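Local coordinates for UDP-N-Acetylglucosamine 2-Epimerase (PDB 1V4V) that interconverts UDP-N-acetylglucosamine and UDP-N-acetylmannosamine by inverting the configuration at C2 of the amino sugar, at the interface of chains A and B. Sequence-based numbering; all coordinates share one arbitrary frame. Chains: chain A/B, UDP-N-Acetylglucosamine 2-Epimerase.

Contact 1 and contact 2 are neighbouring patches of one two-fold symmetric dimer interface, with the centres of their C-alpha atoms about 12 Å apart. Helix 102-113 of both chains takes part in each. Contact 1 adds helix 136-146 from both subunits, whereas contact 2 adds helix 72-89, again from both. A:Trp109 belongs to both patches: its indole meets a phenylalanine of chain B in contact 1 and an alanine and a leucine of chain B in contact 2. The two patches therefore form a continuous apolar helix-to-helix seam, and the two-fold repeats each of them with the chains exchanged.

Contact 1: the interface of chains A and B. Residues chain A 105, 109, 142, 145-146; chain B 105, 138, 141-142, 145.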
loop_
_atom_site.group_PDB
_atom_site.type_symbol
_atom_site.label_atom_id
_atom_site.label_comp_id
_atom_site.label_asym_id
_atom_site.label_seq_id
_atom_site.Cartn_x
_atom_site.Cartn_y
_atom_site.Cartn_z
ATOM N N PHE A 105 2.878 -2.339 -7.954
ATOM C CA PHE A 105 2.057 -2.618 -6.782
ATOM C C PHE A 105 1.253 -3.899 -6.987
ATOM O O PHE A 105 1.125 -4.712 -6.071
ATOM C CB PHE A 105 1.072 -1.483 -6.474
ATOM C CG PHE A 105 0.056 -1.864 -5.437
ATOM C CD1 PHE A 105 0.461 -2.208 -4.149
ATOM C CD2 PHE A 105 -1.290 -1.989 -5.771
ATOM C CE1 PHE A 105 -0.460 -2.683 -3.207
ATOM C CE2 PHE A 105 -2.218 -2.462 -4.837
ATOM C CZ PHE A 105 -1.801 -2.811 -3.554
ATOM N N TRP A 109 1.298 -6.961 -4.477
ATOM C CA TRP A 109 0.085 -7.436 -3.816
ATOM C C TRP A 109 -0.125 -8.924 -4.123
ATOM O O TRP A 109 -0.552 -9.692 -3.259
ATOM C CB TRP A 109 -1.123 -6.605 -4.266
ATOM C CG TRP A 109 -2.364 -6.817 -3.431
ATOM C CD1 TRP A 109 -2.425 -7.265 -2.141
ATOM C CD2 TRP A 109 -3.715 -6.557 -3.827
ATOM N NE1 TRP A 109 -3.731 -7.302 -1.710
ATOM C CE2 TRP A 109 -4.543 -6.872 -2.725
ATOM C CE3 TRP A 109 -4.309 -6.088 -5.005
ATOM C CZ2 TRP A 109 -5.934 -6.733 -2.768
ATOM C CZ3 TRP A 109 -5.693 -5.950 -5.047
ATOM C CH2 TRP A 109 -6.488 -6.271 -3.934
ATOM N N LEU A 142 1.113 2.186 -1.128
ATOM C CA LEU A 142 0.414 0.900 -1.055
ATOM C C LEU A 142 1.443 -0.233 -1.043
ATOM O O LEU A 142 1.370 -1.144 -0.223
ATOM C CB LEU A 142 -0.523 0.731 -2.254
ATOM C CG LEU A 142 -1.773 1.620 -2.295
ATOM C CD1 LEU A 142 -2.446 1.484 -3.657
ATOM C CD2 LEU A 142 -2.745 1.216 -1.167
ATOM N N VAL A 145 3.156 -0.739 2.268
ATOM C CA VAL A 145 2.355 -1.296 3.352
ATOM C C VAL A 145 2.678 -2.794 3.410
ATOM O O VAL A 145 2.802 -3.377 4.485
ATOM C CB VAL A 145 0.840 -1.143 3.074
ATOM C CG1 VAL A 145 0.043 -2.102 3.956
ATOM C CG2 VAL A 145 0.408 0.286 3.327
ATOM N N LEU A 146 2.836 -3.394 2.233
ATOM C CA LEU A 146 3.091 -4.828 2.096
ATOM C C LEU A 146 4.538 -5.303 2.157
ATOM O O LEU A 146 4.789 -6.504 2.237
ATOM C CB LEU A 146 2.508 -5.320 0.772
ATOM C CG LEU A 146 1.076 -4.907 0.452
ATOM C CD1 LEU A 146 0.699 -5.472 -0.903
ATOM C CD2 LEU A 146 0.132 -5.409 1.548
ATOM N N PHE B 105 -11.114 -3.334 0.062
ATOM C CA PHE B 105 -9.970 -2.597 -0.459
ATOM C C PHE B 105 -10.097 -2.426 -1.967
ATOM O O PHE B 105 -9.801 -1.360 -2.513
ATOM C CB PHE B 105 -8.643 -3.299 -0.163
ATOM C CG PHE B 105 -7.489 -2.718 -0.942
ATOM C CD1 PHE B 105 -7.102 -1.395 -0.741
ATOM C CD2 PHE B 105 -6.852 -3.461 -1.937
ATOM C CE1 PHE B 105 -6.100 -0.811 -1.525
ATOM C CE2 PHE B 105 -5.846 -2.891 -2.729
ATOM C CZ PHE B 105 -5.469 -1.566 -2.525
ATOM N N ALA B 138 -3.634 -6.339 6.289
ATOM C CA ALA B 138 -3.127 -5.654 5.103
ATOM C C ALA B 138 -4.261 -4.894 4.416
ATOM O O ALA B 138 -4.085 -3.745 4.013
ATOM C CB ALA B 138 -2.505 -6.658 4.130
ATOM N N ARG B 141 -5.000 -1.613 6.155
ATOM C CA ARG B 141 -3.905 -0.662 6.030
ATOM C C ARG B 141 -3.866 -0.092 4.619
ATOM O O ARG B 141 -3.686 1.112 4.445
ATOM C CB ARG B 141 -2.558 -1.323 6.375
ATOM C CG ARG B 141 -2.364 -1.589 7.872
ATOM C CD ARG B 141 -0.982 -2.166 8.162
ATOM N NE ARG B 141 0.084 -1.237 7.792
ATOM C CZ ARG B 141 1.371 -1.567 7.695
ATOM N NH1 ARG B 141 1.764 -2.811 7.942
ATOM N NH2 ARG B 141 2.266 -0.654 7.343
ATOM N N LEU B 142 -4.039 -0.956 3.616
ATOM C CA LEU B 142 -4.030 -0.523 2.215
ATOM C C LEU B 142 -5.179 0.450 1.974
ATOM O O LEU B 142 -5.013 1.492 1.334
ATOM C CB LEU B 142 -4.191 -1.724 1.282
ATOM C CG LEU B 142 -3.035 -2.725 1.187
ATOM C CD1 LEU B 142 -3.507 -3.955 0.415
ATOM C CD2 LEU B 142 -1.834 -2.072 0.485
ATOM N N VAL B 145 -4.529 3.990 3.182
ATOM C CA VAL B 145 -3.569 4.796 2.431
ATOM C C VAL B 145 -4.371 5.721 1.502
ATOM O O VAL B 145 -4.029 6.890 1.313
ATOM C CB VAL B 145 -2.653 3.910 1.530
ATOM C CG1 VAL B 145 -1.876 4.780 0.538
ATOM C CG2 VAL B 145 -1.681 3.113 2.382
#
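The ring of B:Phe105 drives its edge into a face of the A:Trp109 indole. The planes of the phenyl ring and the six-membered part of the indole stand at 90°. Their centroids are 5.0 Å apart. The phenyl edge is led by CD2, 3.5 Å from A:Trp109 CH2. In both residues CG lies anti to the backbone N (chi1 168° in B:Phe105), and the two side chains lie alongside each other, pointing opposite ways.

Its own chain backs B:Phe105 with the CB of B:Leu142 over one face, and A:Phe105 is flanked near its rim by A:Trp109 CB on one face and A:Leu142 CB on the other. The two phenylalanines meet tip to tip, with A:Phe105 CZ 4.0 Å from B:Phe105 CZ.

Next to them A:Leu142 and B:Leu142 cross at about a right angle. Their CD2 methyls come within 3.8 Å of each other, and A:Leu142 CD2 also presses to 3.4 Å against the backbone O of B:Leu142, an approach repeated with the chains exchanged. The same methyl of B:Leu142 touches A:Val145 CB and A:Leu146 CD2.

A:Val145 uses its two branches for different partners. CG2 meets CG2 of B:Val145 at 3.6 Å, the two side chains running antiparallel. CG1 packs on the aliphatic start of B:Arg141, 3.6 Å from its CB, and also sits over the centre of the guanidinium; the bend at chi3 (62°) carries the chain across the methyl, so that the guanidinium faces it. A:Leu146 completes the patch, its CD2 lying 3.9 Å from B:Ala138 CB.

No polar group is within bonding reach of the partner, so cohesion here comes from shape and apolar packing. The patch joins helices 102-113 and 136-146 of the two subunits and supports the homodimer of the epimerase.

Contact 2: the interface of chains A and B. Residues chain A 80-81, 84, 109, 113-114; chain B 72-73, 76-77, 102.
The backbone O of B:Pro73 faces carbon from the other chain: A:Leu80 CD2 at 3.5 Å and A:Pro81 CG at 3.8 Å. These are van der Waals contacts, and no nitrogen or oxygen of one chain comes within bonding reach of the other in this patch. A polar neighbour of this oxygen lies in its own helix, 72-89, where the backbone N of B:Ala77 is 3.1 Å from B:Pro73 O.

A:Leu80 carries CG anti to its backbone N (chi1 -167°), which points CD2 across the interface, where it touches both that carbonyl oxygen and the methyl of B:Ala76. The latter contact, A:Leu80 CD2 to B:Ala76 CB, is tight at 3.4 Å, and A:Pro81 CG sits equally close to B:Ala77 CB. An alanine in place of A:Leu80 would probably open a gap beside B:Ala76 and B:Pro73 and weaken the fit of the two 72-89 helices.

The B:Pro73 ring is wedged among several groups of chain A. A:Ala84 CB approaches its CG at 3.7 Å, A:Leu113 runs alongside it, pointing the other way, and the carboxylate oxygen OE1 of A:Glu114 rests against the same CG without a polar mate across the contact.

At the other end, two methyls meet the outer end of the A:Trp109 indole obliquely, from the face that A:Leu113 also covers: CH2 touches B:Ala76 CB and CZ2 is only 3.4 Å from B:Leu102 CD1. A:Leu113 supports the indole from within its own chain, its CD1 lying over the face opposite the one met by B:Phe105. The other branch of A:Leu113 reaches across the interface, where its CD2 lies 3.9 Å from B:Leu72 CD1 and equally far from B:Leu102 CD1.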
loop_
_atom_site.group_PDB
_atom_site.type_symbol
_atom_site.label_atom_id
_atom_site.label_comp_id
_atom_site.label_asym_id
_atom_site.label_seq_id
_atom_site.Cartn_x
_atom_site.Cartn_y
_atom_site.Cartn_z
ATOM N N LEU A 80 -2.705 -8.740 -11.734
ATOM C CA LEU A 80 -2.810 -9.478 -10.483
ATOM C C LEU A 80 -2.852 -11.011 -10.493
ATOM O O LEU A 80 -2.005 -11.652 -9.875
ATOM C CB LEU A 80 -3.999 -8.948 -9.671
ATOM C CG LEU A 80 -4.057 -9.407 -8.213
ATOM C CD1 LEU A 80 -2.791 -8.959 -7.486
ATOM C CD2 LEU A 80 -5.293 -8.812 -7.534
ATOM N N PRO A 81 -3.827 -11.616 -11.192
ATOM C CA PRO A 81 -3.909 -13.082 -11.212
ATOM C C PRO A 81 -2.715 -13.790 -11.836
ATOM O O PRO A 81 -2.175 -14.734 -11.261
ATOM C CB PRO A 81 -5.199 -13.353 -11.992
ATOM C CG PRO A 81 -6.006 -12.091 -11.786
ATOM C CD PRO A 81 -4.948 -11.027 -11.939
ATOM N N ALA A 84 0.372 -13.560 -9.583
ATOM C CA ALA A 84 0.307 -14.468 -8.442
ATOM C C ALA A 84 0.675 -15.884 -8.876
ATOM O O ALA A 84 1.425 -16.578 -8.190
ATOM C CB ALA A 84 -1.098 -14.465 -7.847
ATOM N N TRP A 109 1.298 -6.961 -4.477
ATOM C CA TRP A 109 0.085 -7.436 -3.816
ATOM C C TRP A 109 -0.125 -8.924 -4.123
ATOM O O TRP A 109 -0.552 -9.692 -3.259
ATOM C CB TRP A 109 -1.123 -6.605 -4.266
ATOM C CG TRP A 109 -2.364 -6.817 -3.431
ATOM C CD1 TRP A 109 -2.425 -7.265 -2.141
ATOM C CD2 TRP A 109 -3.715 -6.557 -3.827
ATOM N NE1 TRP A 109 -3.731 -7.302 -1.710
ATOM C CE2 TRP A 109 -4.543 -6.872 -2.725
ATOM C CE3 TRP A 109 -4.309 -6.088 -5.005
ATOM C CZ2 TRP A 109 -5.934 -6.733 -2.768
ATOM C CZ3 TRP A 109 -5.693 -5.950 -5.047
ATOM C CH2 TRP A 109 -6.488 -6.271 -3.934
ATOM N N LEU A 113 -0.436 -11.818 -1.381
ATOM C CA LEU A 113 -1.583 -12.725 -1.335
ATOM C C LEU A 113 -1.175 -14.195 -1.415
ATOM O O LEU A 113 -1.904 -15.075 -0.952
ATOM C CB LEU A 113 -2.572 -12.391 -2.456
ATOM C CG LEU A 113 -3.308 -11.050 -2.293
ATOM C CD1 LEU A 113 -4.203 -10.813 -3.491
ATOM C CD2 LEU A 113 -4.129 -11.056 -1.003
ATOM N N GLU A 114 -0.011 -14.456 -2.002
ATOM C CA GLU A 114 0.493 -15.819 -2.130
ATOM C C GLU A 114 1.402 -16.159 -0.954
ATOM O O GLU A 114 1.987 -17.242 -0.898
ATOM C CB GLU A 114 1.251 -15.979 -3.451
ATOM C CG GLU A 114 0.355 -15.864 -4.675
ATOM C CD GLU A 114 -0.772 -16.889 -4.670
ATOM O OE1 GLU A 114 -1.821 -16.625 -5.294
ATOM O OE2 GLU A 114 -0.611 -17.962 -4.048
ATOM N N LEU B 72 -7.931 -15.471 -3.753
ATOM C CA LEU B 72 -7.875 -14.033 -3.489
ATOM C C LEU B 72 -7.467 -13.151 -4.673
ATOM O O LEU B 72 -8.101 -12.126 -4.928
ATOM C CB LEU B 72 -6.976 -13.754 -2.282
ATOM C CG LEU B 72 -7.475 -14.363 -0.966
ATOM C CD1 LEU B 72 -6.598 -13.891 0.180
ATOM C CD2 LEU B 72 -8.925 -13.962 -0.723
ATOM N N PRO B 73 -6.406 -13.525 -5.410
ATOM C CA PRO B 73 -6.007 -12.691 -6.550
ATOM C C PRO B 73 -7.110 -12.596 -7.604
ATOM O O PRO B 73 -7.309 -11.551 -8.224
ATOM C CB PRO B 73 -4.765 -13.404 -7.085
ATOM C CG PRO B 73 -4.174 -14.021 -5.849
ATOM C CD PRO B 73 -5.393 -14.563 -5.136
ATOM N N ALA B 76 -10.033 -10.258 -6.242
ATOM C CA ALA B 76 -9.669 -8.851 -6.375
ATOM C C ALA B 76 -9.770 -8.399 -7.830
ATOM O O ALA B 76 -10.286 -7.323 -8.118
ATOM C CB ALA B 76 -8.251 -8.620 -5.851
ATOM N N ALA B 77 -9.268 -9.224 -8.747
ATOM C CA ALA B 77 -9.311 -8.898 -10.165
ATOM C C ALA B 77 -10.739 -8.825 -10.684
ATOM O O ALA B 77 -11.026 -8.054 -11.590
ATOM C CB ALA B 77 -8.514 -9.926 -10.974
ATOM N N LEU B 102 -11.092 -8.126 1.497
ATOM C CA LEU B 102 -10.343 -7.899 0.266
ATOM C C LEU B 102 -11.226 -7.084 -0.672
ATOM O O LEU B 102 -10.763 -6.177 -1.379
ATOM C CB LEU B 102 -10.008 -9.233 -0.395
ATOM C CG LEU B 102 -9.073 -9.200 -1.602
ATOM C CD1 LEU B 102 -7.631 -9.246 -1.123
ATOM C CD2 LEU B 102 -9.353 -10.395 -2.501
#